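Local coordinates for fructokinase (Silicibacter sp., PDB 3C8U), which probably transfers a phosphate group from ATP to fructose or a related substrate, as a P-loop kinase thought to serve a fructose transport system, at residues C8-L12 with A45-L51; S28-G32 with N190-I194; V56-G60 with E130-L134; D149-E155 with R198-T204. All coordinates share one frame; numbering follows the deposited sequence. Where two conformers were deposited one is given.

Contact 1 of 4, residues C8-L12 with A45-L51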
loop_
_atom_site.group_PDB
_atom_site.type_symbol
_atom_site.label_atom_id
_atom_site.label_comp_id
_atom_site.label_asym_id
_atom_site.label_seq_id
_atom_site.Cartn_x
_atom_site.Cartn_y
_atom_site.Cartn_z
ATOM N N CYS A 8 3.469 -7.492 15.596
ATOM C CA CYS A 8 3.415 -8.841 15.062
ATOM C C CYS A 8 2.417 -9.653 15.877
ATOM O O CYS A 8 1.529 -10.308 15.347
ATOM C CB CYS A 8 4.812 -9.468 15.084
ATOM S SG CYS A 8 4.818 -11.215 14.751
ATOM N N GLN A 9 2.528 -9.522 17.190
ATOM C CA GLN A 9 1.700 -10.297 18.123
ATOM C C GLN A 9 0.238 -9.873 18.007
ATOM O O GLN A 9 -0.652 -10.716 17.973
ATOM C CB GLN A 9 2.200 -10.163 19.570
ATOM C CG GLN A 9 1.272 -10.786 20.609
ATOM C CD GLN A 9 1.127 -12.319 20.520
ATOM O OE1 GLN A 9 1.937 -12.992 19.914
ATOM N NE2 GLN A 9 0.076 -12.854 21.129
ATOM N N GLY A 10 0.028 -8.573 17.828
ATOM C CA GLY A 10 -1.322 -8.026 17.688
ATOM C C GLY A 10 -2.030 -8.510 16.439
ATOM O O GLY A 10 -3.222 -8.831 16.435
ATOM N N VAL A 11 -1.262 -8.627 15.362
ATOM C CA VAL A 11 -1.788 -9.178 14.112
ATOM C C VAL A 11 -2.147 -10.632 14.319
ATOM O O VAL A 11 -3.264 -11.075 13.998
ATOM C CB VAL A 11 -0.781 -9.016 12.929
ATOM C CG1 VAL A 11 -1.241 -9.831 11.699
ATOM C CG2 VAL A 11 -0.632 -7.531 12.611
ATOM N N LEU A 12 -1.236 -11.370 14.943
ATOM C CA LEU A 12 -1.456 -12.807 15.132
ATOM C C LEU A 12 -2.729 -13.103 15.939
ATOM O O LEU A 12 -3.475 -14.035 15.646
ATOM C CB LEU A 12 -0.262 -13.490 15.808
ATOM C CG LEU A 12 1.011 -13.637 14.979
ATOM C CD1 LEU A 12 2.094 -14.341 15.783
ATOM C CD2 LEU A 12 0.718 -14.390 13.706
ATOM N N ALA A 45 8.561 -11.136 10.714
ATOM C CA ALA A 45 8.236 -11.408 12.118
ATOM C C ALA A 45 7.143 -12.461 12.182
ATOM O O ALA A 45 7.216 -13.409 12.961
ATOM C CB ALA A 45 7.818 -10.122 12.845
ATOM N N LEU A 46 6.173 -12.332 11.283
ATOM C CA LEU A 46 5.022 -13.272 11.252
ATOM C C LEU A 46 5.492 -14.658 10.771
ATOM O O LEU A 46 5.145 -15.715 11.338
ATOM C CB LEU A 46 3.899 -12.734 10.364
ATOM C CG LEU A 46 3.075 -11.538 10.911
ATOM C CD1 LEU A 46 2.348 -10.833 9.767
ATOM C CD2 LEU A 46 2.082 -11.971 12.002
ATOM N N SER A 47 6.314 -14.637 9.733
ATOM C CA SER A 47 6.867 -15.866 9.199
ATOM C C SER A 47 7.595 -16.634 10.323
ATOM O O SER A 47 7.477 -17.866 10.441
ATOM C CB SER A 47 7.807 -15.588 8.009
ATOM O OG SER A 47 7.131 -14.900 6.946
ATOM N N ALA A 48 8.276 -15.897 11.177
ATOM C CA ALA A 48 9.105 -16.496 12.245
ATOM C C ALA A 48 8.222 -17.125 13.326
ATOM O O ALA A 48 8.678 -17.942 14.141
ATOM C CB ALA A 48 10.075 -15.453 12.871
ATOM N N GLN A 49 6.956 -16.727 13.315
ATOM C CA GLN A 49 5.979 -17.210 14.296
ATOM C C GLN A 49 5.087 -18.237 13.639
ATOM O O GLN A 49 3.990 -18.509 14.121
ATOM C CB GLN A 49 5.111 -16.082 14.848
ATOM C CG GLN A 49 5.860 -15.048 15.652
ATOM C CD GLN A 49 6.558 -15.592 16.861
ATOM O OE1 GLN A 49 6.153 -16.584 17.465
ATOM N NE2 GLN A 49 7.585 -14.886 17.274
ATOM N N GLY A 50 5.566 -18.739 12.507
ATOM C CA GLY A 50 4.941 -19.890 11.801
ATOM C C GLY A 50 3.827 -19.533 10.849
ATOM O O GLY A 50 3.033 -20.389 10.426
ATOM N N LEU A 51 3.756 -18.247 10.520
ATOM C CA LEU A 51 2.790 -17.756 9.534
ATOM C C LEU A 51 3.529 -17.121 8.363
ATOM O O LEU A 51 3.769 -15.932 8.372
ATOM C CB LEU A 51 1.836 -16.715 10.140
ATOM C CG LEU A 51 0.542 -17.126 10.833
ATOM C CD1 LEU A 51 -0.160 -15.867 11.355
ATOM C CD2 LEU A 51 -0.363 -17.905 9.879
#
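The thiol of C8 lies against a helix backbone as well as a side chain: its SG is 3.7 Å from the carbonyl carbon C of A45 and also meets the methyl of that residue. With SG anti to the backbone N (chi1 169°), the sulfur is carried across toward helix 36-48. Helices 4-14 and 36-48 of an alpha/beta P-loop fold pack here on one flank of the parallel sheet, and no hydrogen bond joins them. L46 is the central side chain. Its CD2 lies 3.8 Å from the carbonyl O of C8 and 4.0 Å from CG1 of V11, whose side chain it crosses at about a right angle, and L46 also touches I128 of strand 126-131, tying the helix pair to the sheet. L12 and L46 slide past each other in opposite directions. L12 was deposited in two conformers; in the one described, CD1 lies 3.6 Å from CB of Q49, while CD2 comes impossibly close to L51, so its position is doubtful. Helix 36-48 ends within this contact in a Schellman motif, with G50 as its C-prime residue at a positive phi of 86°. The carbonyl O of L46 therefore accepts two bonds from opposite faces of its plane, from L51 N at 3.0 Å and from Q49 N at 2.9 Å.

Contact 2 of 4, residues S28-G32 with N190-I194; sequences SGAPG and NARAI
The carbonyl O of N190 accepts the backbone N of I194 at 2.9 Å, and both residues rest on P31; this is an ordinary helical bond, and no hydrogen bond passes between the segments. N190, A191 and I194 lie on the side of helix 186-195 that faces the loop after strand 23-28. I194 reaches furthest. With CG1 beside the backbone N (chi1 -77°) and the chain extended beyond it, CD1 is carried to the loop, where it meets CD of P31 at 3.8 Å, the carbonyl O of G29 at 3.9 Å and CA of A30 at 4.0 Å. One methyl thus touches three consecutive loop residues. Beside it the small side chains meet directly, CB of A30 lying 4.2 Å from CB of A191, and both also touch L161 of helix 158-171. P31 closes the other end: its CG comes to 4.2 Å from CB of N190, the two side chains crossing at about a right angle, while the ring CD faces CA of A191. N190 takes part through its CB; its amide ND2 makes a weak bond to N186. On the loop side, A30 O accepts a bond from S33 OG, and G32 turns the chain at a positive phi of 89°. The peptide being packed begins a G-x-x-x-x-G-K-S sequence running from G29 to S36, consistent with the Walker A P-loop that wraps the phosphates of ATP in kinases of this fold, here backed by a helix from the far end of the chain.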
loop_
_atom_site.group_PDB
_atom_site.type_symbol
_atom_site.label_atom_id
_atom_site.label_comp_id
_atom_site.label_asym_id
_atom_site.label_seq_id
_atom_site.Cartn_x
_atom_site.Cartn_y
_atom_site.Cartn_z
ATOM N N SER A 28 -1.861 0.485 5.425
ATOM C CA SER A 28 -2.217 1.694 4.689
ATOM C C SER A 28 -1.421 2.871 5.210
ATOM O O SER A 28 -1.378 3.154 6.414
ATOM C CB SER A 28 -3.709 2.002 4.786
ATOM O OG SER A 28 -4.174 2.772 3.685
ATOM N N GLY A 29 -0.749 3.515 4.266
ATOM C CA GLY A 29 -0.025 4.753 4.520
ATOM C C GLY A 29 -0.424 5.887 3.602
ATOM O O GLY A 29 -1.525 5.944 3.057
ATOM N N ALA A 30 0.489 6.829 3.505
ATOM C CA ALA A 30 0.408 7.943 2.579
ATOM C C ALA A 30 1.754 8.049 1.856
ATOM O O ALA A 30 2.745 7.454 2.299
ATOM C CB ALA A 30 0.053 9.251 3.318
ATOM N N PRO A 31 1.782 8.762 0.717
ATOM C CA PRO A 31 3.049 9.048 0.069
ATOM C C PRO A 31 4.027 9.666 1.056
ATOM O O PRO A 31 3.712 10.623 1.771
ATOM C CB PRO A 31 2.670 10.043 -1.041
ATOM C CG PRO A 31 1.208 9.807 -1.284
ATOM C CD PRO A 31 0.660 9.473 0.081
ATOM N N GLY A 32 5.205 9.061 1.073
ATOM C CA GLY A 32 6.299 9.470 1.942
ATOM C C GLY A 32 6.285 8.801 3.293
ATOM O O GLY A 32 7.092 9.120 4.153
ATOM N N ASN A 190 -2.414 14.239 -2.298
ATOM C CA ASN A 190 -2.912 12.850 -2.091
ATOM C C ASN A 190 -2.899 12.511 -0.607
ATOM O O ASN A 190 -3.820 11.916 -0.063
ATOM C CB ASN A 190 -2.074 11.839 -2.887
ATOM C CG ASN A 190 -2.271 11.982 -4.404
ATOM O OD1 ASN A 190 -3.273 12.538 -4.870
ATOM N ND2 ASN A 190 -1.271 11.564 -5.162
ATOM N N ALA A 191 -1.813 12.926 0.036
ATOM C CA ALA A 191 -1.635 12.685 1.481
ATOM C C ALA A 191 -2.792 13.330 2.210
ATOM O O ALA A 191 -3.357 12.785 3.132
ATOM C CB ALA A 191 -0.288 13.217 1.997
ATOM N N ARG A 192 -3.175 14.487 1.698
ATOM C CA ARG A 192 -4.224 15.301 2.289
ATOM C C ARG A 192 -5.593 14.640 2.072
ATOM O O ARG A 192 -6.413 14.552 3.000
ATOM C CB ARG A 192 -4.176 16.729 1.700
ATOM C CG ARG A 192 -4.689 17.826 2.602
ATOM C CD ARG A 192 -3.973 19.198 2.363
ATOM N NE ARG A 192 -3.691 19.479 0.958
ATOM C CZ ARG A 192 -2.464 19.523 0.436
ATOM N NH1 ARG A 192 -1.399 19.314 1.209
ATOM N NH2 ARG A 192 -2.295 19.778 -0.859
ATOM N N ALA A 193 -5.834 14.170 0.843
ATOM C CA ALA A 193 -7.105 13.470 0.496
ATOM C C ALA A 193 -7.279 12.224 1.364
ATOM O O ALA A 193 -8.386 11.856 1.802
ATOM C CB ALA A 193 -7.123 13.061 -1.026
ATOM N N ILE A 194 -6.143 11.588 1.614
ATOM C CA ILE A 194 -6.105 10.374 2.448
ATOM C C ILE A 194 -6.521 10.717 3.869
ATOM O O ILE A 194 -7.365 10.051 4.448
ATOM C CB ILE A 194 -4.704 9.709 2.445
ATOM C CG1 ILE A 194 -4.518 8.942 1.135
ATOM C CG2 ILE A 194 -4.526 8.763 3.660
ATOM C CD1 ILE A 194 -3.054 8.739 0.749
#

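Contact 3 of 4, residues V56-G60 with E130-L134; sequences VPMDG and EGNYL
Selenomethionine M58 spans the two segments, its side chain running along the chain that leaves strand 126-131 while its backbone N bonds to E130 O at 2.9 Å. With the bond from E130 N to V56 O, 3.0 Å, this makes one parallel bridge, P57 with E130, between strands 53-57 and 126-131, which are neighbours in the 2-3-1-4-5 parallel sheet of the nucleoside and nucleotide kinase fold. Both principal side chains have CG between the backbone N and the carbonyl carbon. In M58 (chi1 81°) this lays CG 3.5 Å over CA of G131, where a CB on the glycine would collide with it. A bend at chi3 (-77°) then turns CE to the edge of the Y133 ring, near its plane and 4.2 Å from CD2. The M58 and L134 side chains slide past each other in opposite directions, SE lying 4.0 Å from CD2 of L134, and F83, F88 and W141 also touch M58. E130 (chi1 77°) goes to the face that P57 shares and extends beyond CG, so its carboxylate runs past the proline, OE2 lying 4.0 Å from CG of P57; OE1 and OE2 are held by S39 OG and S36 OG, which probably fixes their rotation beside the presumed P-loop. Similarly, N132 OD1 accepts from K35 NZ, while CB of N132 sits 3.9 Å above the centre of the Y133 ring, whose OH bonds to the carbonyl O of G78. The backbone N of Y133 is buried without a hydrogen-bond partner, with SE of M58 4.0 Å away.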
loop_
_atom_site.group_PDB
_atom_site.type_symbol
_atom_site.label_atom_id
_atom_site.label_comp_id
_atom_site.label_asym_id
_atom_site.label_seq_id
_atom_site.Cartn_x
_atom_site.Cartn_y
_atom_site.Cartn_z
ATOM N N VAL A 56 2.611 -7.584 -0.569
ATOM C CA VAL A 56 2.033 -7.400 -1.909
ATOM C C VAL A 56 1.726 -5.901 -2.099
ATOM O O VAL A 56 0.778 -5.360 -1.525
ATOM C CB VAL A 56 0.766 -8.254 -2.105
ATOM C CG1 VAL A 56 0.076 -7.918 -3.504
ATOM C CG2 VAL A 56 1.080 -9.765 -1.942
ATOM N N PRO A 57 2.558 -5.188 -2.862
ATOM C CA PRO A 57 2.203 -3.779 -3.054
ATOM C C PRO A 57 1.093 -3.528 -4.059
ATOM O O PRO A 57 0.940 -4.265 -5.045
ATOM C CB PRO A 57 3.498 -3.178 -3.598
ATOM C CG PRO A 57 4.523 -4.169 -3.342
ATOM C CD PRO A 57 3.895 -5.471 -3.386
HETATM N N MSE A 58 0.354 -2.455 -3.813
HETATM C CA MSE A 58 -0.706 -1.999 -4.737
HETATM C C MSE A 58 -0.187 -1.197 -5.930
HETATM O O MSE A 58 -0.894 -1.005 -6.877
HETATM C CB MSE A 58 -1.849 -1.262 -4.008
HETATM C CG MSE A 58 -1.680 0.148 -3.643
HETATM SE SE MSE A 58 -3.436 1.120 -3.326
HETATM C CE MSE A 58 -3.948 1.380 -5.101
ATOM N N ASP A 59 1.079 -0.818 -5.899
ATOM C CA ASP A 59 1.626 0.129 -6.885
ATOM C C ASP A 59 1.575 -0.400 -8.317
ATOM O O ASP A 59 1.555 0.365 -9.293
ATOM C CB ASP A 59 3.084 0.520 -6.547
ATOM C CG ASP A 59 3.173 1.732 -5.643
ATOM O OD1 ASP A 59 2.152 2.445 -5.449
ATOM O OD2 ASP A 59 4.285 1.994 -5.140
ATOM N N GLY A 60 1.588 -1.715 -8.418
ATOM C CA GLY A 60 1.603 -2.403 -9.721
ATOM C C GLY A 60 0.335 -2.126 -10.495
ATOM O O GLY A 60 0.217 -2.446 -11.676
ATOM N N GLU A 130 0.032 -3.650 0.880
ATOM C CA GLU A 130 0.470 -2.325 1.249
ATOM C C GLU A 130 0.136 -1.322 0.164
ATOM O O GLU A 130 0.318 -1.558 -1.016
ATOM C CB GLU A 130 1.962 -2.292 1.665
ATOM C CG GLU A 130 2.938 -2.345 0.547
ATOM C CD GLU A 130 4.373 -2.127 0.972
ATOM O OE1 GLU A 130 4.636 -1.968 2.177
ATOM O OE2 GLU A 130 5.250 -2.170 0.083
ATOM N N GLY A 131 -0.415 -0.204 0.605
ATOM C CA GLY A 131 -0.758 0.913 -0.315
ATOM C C GLY A 131 -1.236 2.166 0.376
ATOM O O GLY A 131 -1.385 2.216 1.576
ATOM N N ASN A 132 -1.554 3.172 -0.415
ATOM C CA ASN A 132 -2.008 4.443 0.127
ATOM C C ASN A 132 -3.513 4.498 0.387
ATOM O O ASN A 132 -3.971 5.312 1.169
ATOM C CB ASN A 132 -1.569 5.579 -0.805
ATOM C CG ASN A 132 -0.059 5.682 -0.904
ATOM O OD1 ASN A 132 0.651 5.520 0.104
ATOM N ND2 ASN A 132 0.438 5.940 -2.087
ATOM N N TYR A 133 -4.270 3.647 -0.314
ATOM C CA TYR A 133 -5.743 3.746 -0.347
ATOM C C TYR A 133 -6.484 2.527 0.172
ATOM O O TYR A 133 -7.526 2.170 -0.371
ATOM C CB TYR A 133 -6.225 4.077 -1.775
ATOM C CG TYR A 133 -5.521 5.299 -2.326
ATOM C CD1 TYR A 133 -5.681 6.543 -1.721
ATOM C CD2 TYR A 133 -4.673 5.209 -3.416
ATOM C CE1 TYR A 133 -5.015 7.662 -2.200
ATOM C CE2 TYR A 133 -4.005 6.325 -3.896
ATOM C CZ TYR A 133 -4.181 7.544 -3.288
ATOM O OH TYR A 133 -3.510 8.654 -3.772
ATOM N N LEU A 134 -5.961 1.930 1.252
ATOM C CA LEU A 134 -6.514 0.686 1.794
ATOM C C LEU A 134 -7.544 0.879 2.888
ATOM O O LEU A 134 -8.236 -0.069 3.272
ATOM C CB LEU A 134 -5.403 -0.253 2.258
ATOM C CG LEU A 134 -4.350 -0.615 1.175
ATOM C CD1 LEU A 134 -3.480 -1.771 1.718
ATOM C CD2 LEU A 134 -4.946 -0.956 -0.224
#

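Contact 4 of 4, residues D149-E155 with R198-T204; sequences DVSIRLE and RLPADLT
I152 pairs with L203 and R153 with T204 in parallel register, strand 203-205 running beside strand 150-154. L203 N donates to S151 O, and R153 N to L203 O at 2.9 Å. Just before the bridges, side chains join the pairing. OD2 of D202 receives S151 N at 2.8 Å on its anti side, tilted 30° from the carboxylate plane, while OG of S151, its chi1 of 76° turning it toward the incoming loop, accepts D202 N at 3.0 Å. This is the outer edge of the parallel sheet, where the last strand of the chain is added to the P-loop fold. On the face opposite I152 and L203, the guanidinium of R153 grips L199 O end-on with two nitrogens: NH2 lies in the carbonyl plane on a lone pair at 2.8 Å, NH1 is tilted from that plane at 3.0 Å. R198 stacks on it, centres 4.0 Å apart and planes at 26°. The like charges are probably offset by the carboxylates that hold R198, for its NH1 and NH2 take E155 in a nearly coplanar, two-pronged salt bridge, with NH1 to OE2 3.0 Å, and NH1 also pairs with E195. Putting a leucine in place of R153 would probably leave L199 O without this pair of donors and R198 without the flat group stacked on its guanidinium. A water links NH1 of R153 to OG1 of T204. CG1 of V150 meets CD1 of L203 at 4.0 Å on the side covered by helix 4-14, where V150 and L203 touch R14.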
loop_
_atom_site.group_PDB
_atom_site.type_symbol
_atom_site.label_atom_id
_atom_site.label_comp_id
_atom_site.label_asym_id
_atom_site.label_seq_id
_atom_site.Cartn_x
_atom_site.Cartn_y
_atom_site.Cartn_z
ATOM N N ASP A 149 -8.485 -8.978 6.730
ATOM C CA ASP A 149 -8.667 -9.711 7.974
ATOM C C ASP A 149 -8.191 -8.911 9.160
ATOM O O ASP A 149 -8.782 -8.944 10.237
ATOM C CB ASP A 149 -8.017 -11.097 7.897
ATOM C CG ASP A 149 -8.672 -11.961 6.844
ATOM O OD1 ASP A 149 -9.878 -12.299 6.976
ATOM O OD2 ASP A 149 -7.977 -12.336 5.889
ATOM N N VAL A 150 -7.100 -8.186 8.939
ATOM C CA VAL A 150 -6.539 -7.254 9.924
ATOM C C VAL A 150 -6.085 -6.036 9.132
ATOM O O VAL A 150 -5.589 -6.147 8.015
ATOM C CB VAL A 150 -5.343 -7.839 10.748
ATOM C CG1 VAL A 150 -4.800 -6.823 11.783
ATOM C CG2 VAL A 150 -5.722 -9.187 11.427
ATOM N N SER A 151 -6.306 -4.874 9.690
ATOM C CA SER A 151 -5.860 -3.645 9.054
ATOM C C SER A 151 -5.050 -2.780 9.999
ATOM O O SER A 151 -5.309 -2.678 11.225
ATOM C CB SER A 151 -7.045 -2.868 8.500
ATOM O OG SER A 151 -7.739 -2.227 9.563
ATOM N N ILE A 152 -4.035 -2.189 9.386
ATOM C CA ILE A 152 -3.051 -1.338 10.045
ATOM C C ILE A 152 -2.932 -0.010 9.308
ATOM O O ILE A 152 -2.711 0.041 8.099
ATOM C CB ILE A 152 -1.630 -1.968 10.069
ATOM C CG1 ILE A 152 -1.663 -3.392 10.617
ATOM C CG2 ILE A 152 -0.640 -1.046 10.853
ATOM C CD1 ILE A 152 -0.389 -4.205 10.381
ATOM N N ARG A 153 -3.075 1.063 10.065
ATOM C CA ARG A 153 -2.773 2.393 9.563
ATOM C C ARG A 153 -1.425 2.843 10.082
ATOM O O ARG A 153 -1.146 2.803 11.281
ATOM C CB ARG A 153 -3.850 3.402 9.936
ATOM C CG ARG A 153 -3.360 4.854 9.803
ATOM C CD ARG A 153 -4.490 5.834 10.082
ATOM N NE ARG A 153 -5.424 5.848 8.976
ATOM C CZ ARG A 153 -6.659 5.382 9.039
ATOM N NH1 ARG A 153 -7.119 4.905 10.200
ATOM N NH2 ARG A 153 -7.434 5.422 7.950
ATOM N N LEU A 154 -0.578 3.207 9.125
ATOM C CA LEU A 154 0.712 3.844 9.383
ATOM C C LEU A 154 0.474 5.352 9.467
ATOM O O LEU A 154 0.140 6.000 8.503
ATOM C CB LEU A 154 1.723 3.461 8.290
ATOM C CG LEU A 154 3.108 4.112 8.299
ATOM C CD1 LEU A 154 3.705 4.170 9.701
ATOM C CD2 LEU A 154 4.046 3.371 7.320
ATOM N N GLU A 155 0.583 5.880 10.675
ATOM C CA GLU A 155 0.300 7.295 10.950
ATOM C C GLU A 155 1.569 8.144 11.025
ATOM O O GLU A 155 2.412 7.956 11.890
ATOM C CB GLU A 155 -0.440 7.410 12.280
ATOM C CG GLU A 155 -1.017 8.735 12.505
ATOM C CD GLU A 155 -2.304 8.862 11.780
ATOM O OE1 GLU A 155 -3.200 8.037 12.057
ATOM O OE2 GLU A 155 -2.414 9.770 10.929
ATOM N N ARG A 198 -10.441 9.010 6.098
ATOM C CA ARG A 198 -9.916 7.889 6.871
ATOM C C ARG A 198 -11.000 6.898 7.289
ATOM O O ARG A 198 -12.012 7.291 7.856
ATOM C CB ARG A 198 -9.214 8.427 8.129
ATOM C CG ARG A 198 -8.071 9.387 7.863
ATOM C CD ARG A 198 -7.730 10.182 9.101
ATOM N NE ARG A 198 -7.585 9.311 10.258
ATOM C CZ ARG A 198 -6.422 9.009 10.815
ATOM N NH1 ARG A 198 -5.308 9.542 10.333
ATOM N NH2 ARG A 198 -6.377 8.187 11.859
ATOM N N LEU A 199 -10.782 5.611 7.000
ATOM C CA LEU A 199 -11.607 4.561 7.579
ATOM C C LEU A 199 -10.858 3.986 8.796
ATOM O O LEU A 199 -9.642 4.048 8.878
ATOM C CB LEU A 199 -11.954 3.464 6.562
ATOM C CG LEU A 199 -12.863 3.894 5.398
ATOM C CD1 LEU A 199 -13.005 2.736 4.376
ATOM C CD2 LEU A 199 -14.217 4.376 5.920
ATOM N N PRO A 200 -11.585 3.446 9.766
ATOM C CA PRO A 200 -10.898 2.986 10.968
ATOM C C PRO A 200 -10.050 1.730 10.772
ATOM O O PRO A 200 -10.389 0.859 10.004
ATOM C CB PRO A 200 -12.050 2.732 11.945
ATOM C CG PRO A 200 -13.235 2.552 11.157
ATOM C CD PRO A 200 -13.044 3.263 9.843
ATOM N N ALA A 201 -8.933 1.684 11.472
ATOM C CA ALA A 201 -7.963 0.580 11.366
ATOM C C ALA A 201 -8.020 -0.245 12.617
ATOM O O ALA A 201 -8.394 0.266 13.671
ATOM C CB ALA A 201 -6.545 1.132 11.173
ATOM N N ASP A 202 -7.625 -1.509 12.504
ATOM C CA ASP A 202 -7.632 -2.411 13.655
ATOM C C ASP A 202 -6.527 -1.998 14.590
ATOM O O ASP A 202 -6.661 -2.040 15.795
ATOM C CB ASP A 202 -7.453 -3.879 13.252
ATOM C CG ASP A 202 -8.640 -4.411 12.511
ATOM O OD1 ASP A 202 -9.782 -4.052 12.888
ATOM O OD2 ASP A 202 -8.446 -5.144 11.527
ATOM N N LEU A 203 -5.442 -1.582 13.972
ATOM C CA LEU A 203 -4.186 -1.257 14.637
ATOM C C LEU A 203 -3.544 -0.049 13.999
ATOM O O LEU A 203 -3.608 0.137 12.808
ATOM C CB LEU A 203 -3.220 -2.455 14.545
ATOM C CG LEU A 203 -3.590 -3.751 15.294
ATOM C CD1 LEU A 203 -2.801 -4.930 14.704
ATOM C CD2 LEU A 203 -3.320 -3.600 16.776
ATOM N N THR A 204 -2.948 0.796 14.815
ATOM C CA THR A 204 -2.278 2.003 14.305
ATOM C C THR A 204 -0.865 2.057 14.810
ATOM O O THR A 204 -0.588 1.900 15.999
ATOM C CB THR A 204 -3.016 3.314 14.736
ATOM O OG1 THR A 204 -4.406 3.233 14.394
ATOM C CG2 THR A 204 -2.394 4.534 14.094
HETATM O O HOH W 1 -9.060 -7.634 12.986
HETATM O O HOH W 2 -10.302 -1.974 9.310
HETATM O O HOH W 3 -6.063 5.005 13.066
#

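How the contacts relate
Depth does not by itself set the chemistry. Contact 3, whose centre lies about 3 Å from that of the chain, and contact 2 are buried; contacts 1 and 4 lie further out, partly exposed. Contacts 3 and 4 build opposite edges of the parallel sheet, but the first joins a single bridge to M58 and a hydrogen-bonded buried glutamate, the second adds waters and stacked, salt-bridged arginines. Contact 1 packs helix on helix and contact 2 loop on helix, both through apolar groups. Contact 2 connects contacts 3 and 4: S28 bonds through its backbone to I152 and L154, and G29 N meets G131 O. V11 of contact 1 reaches I152 and L203 of contact 4.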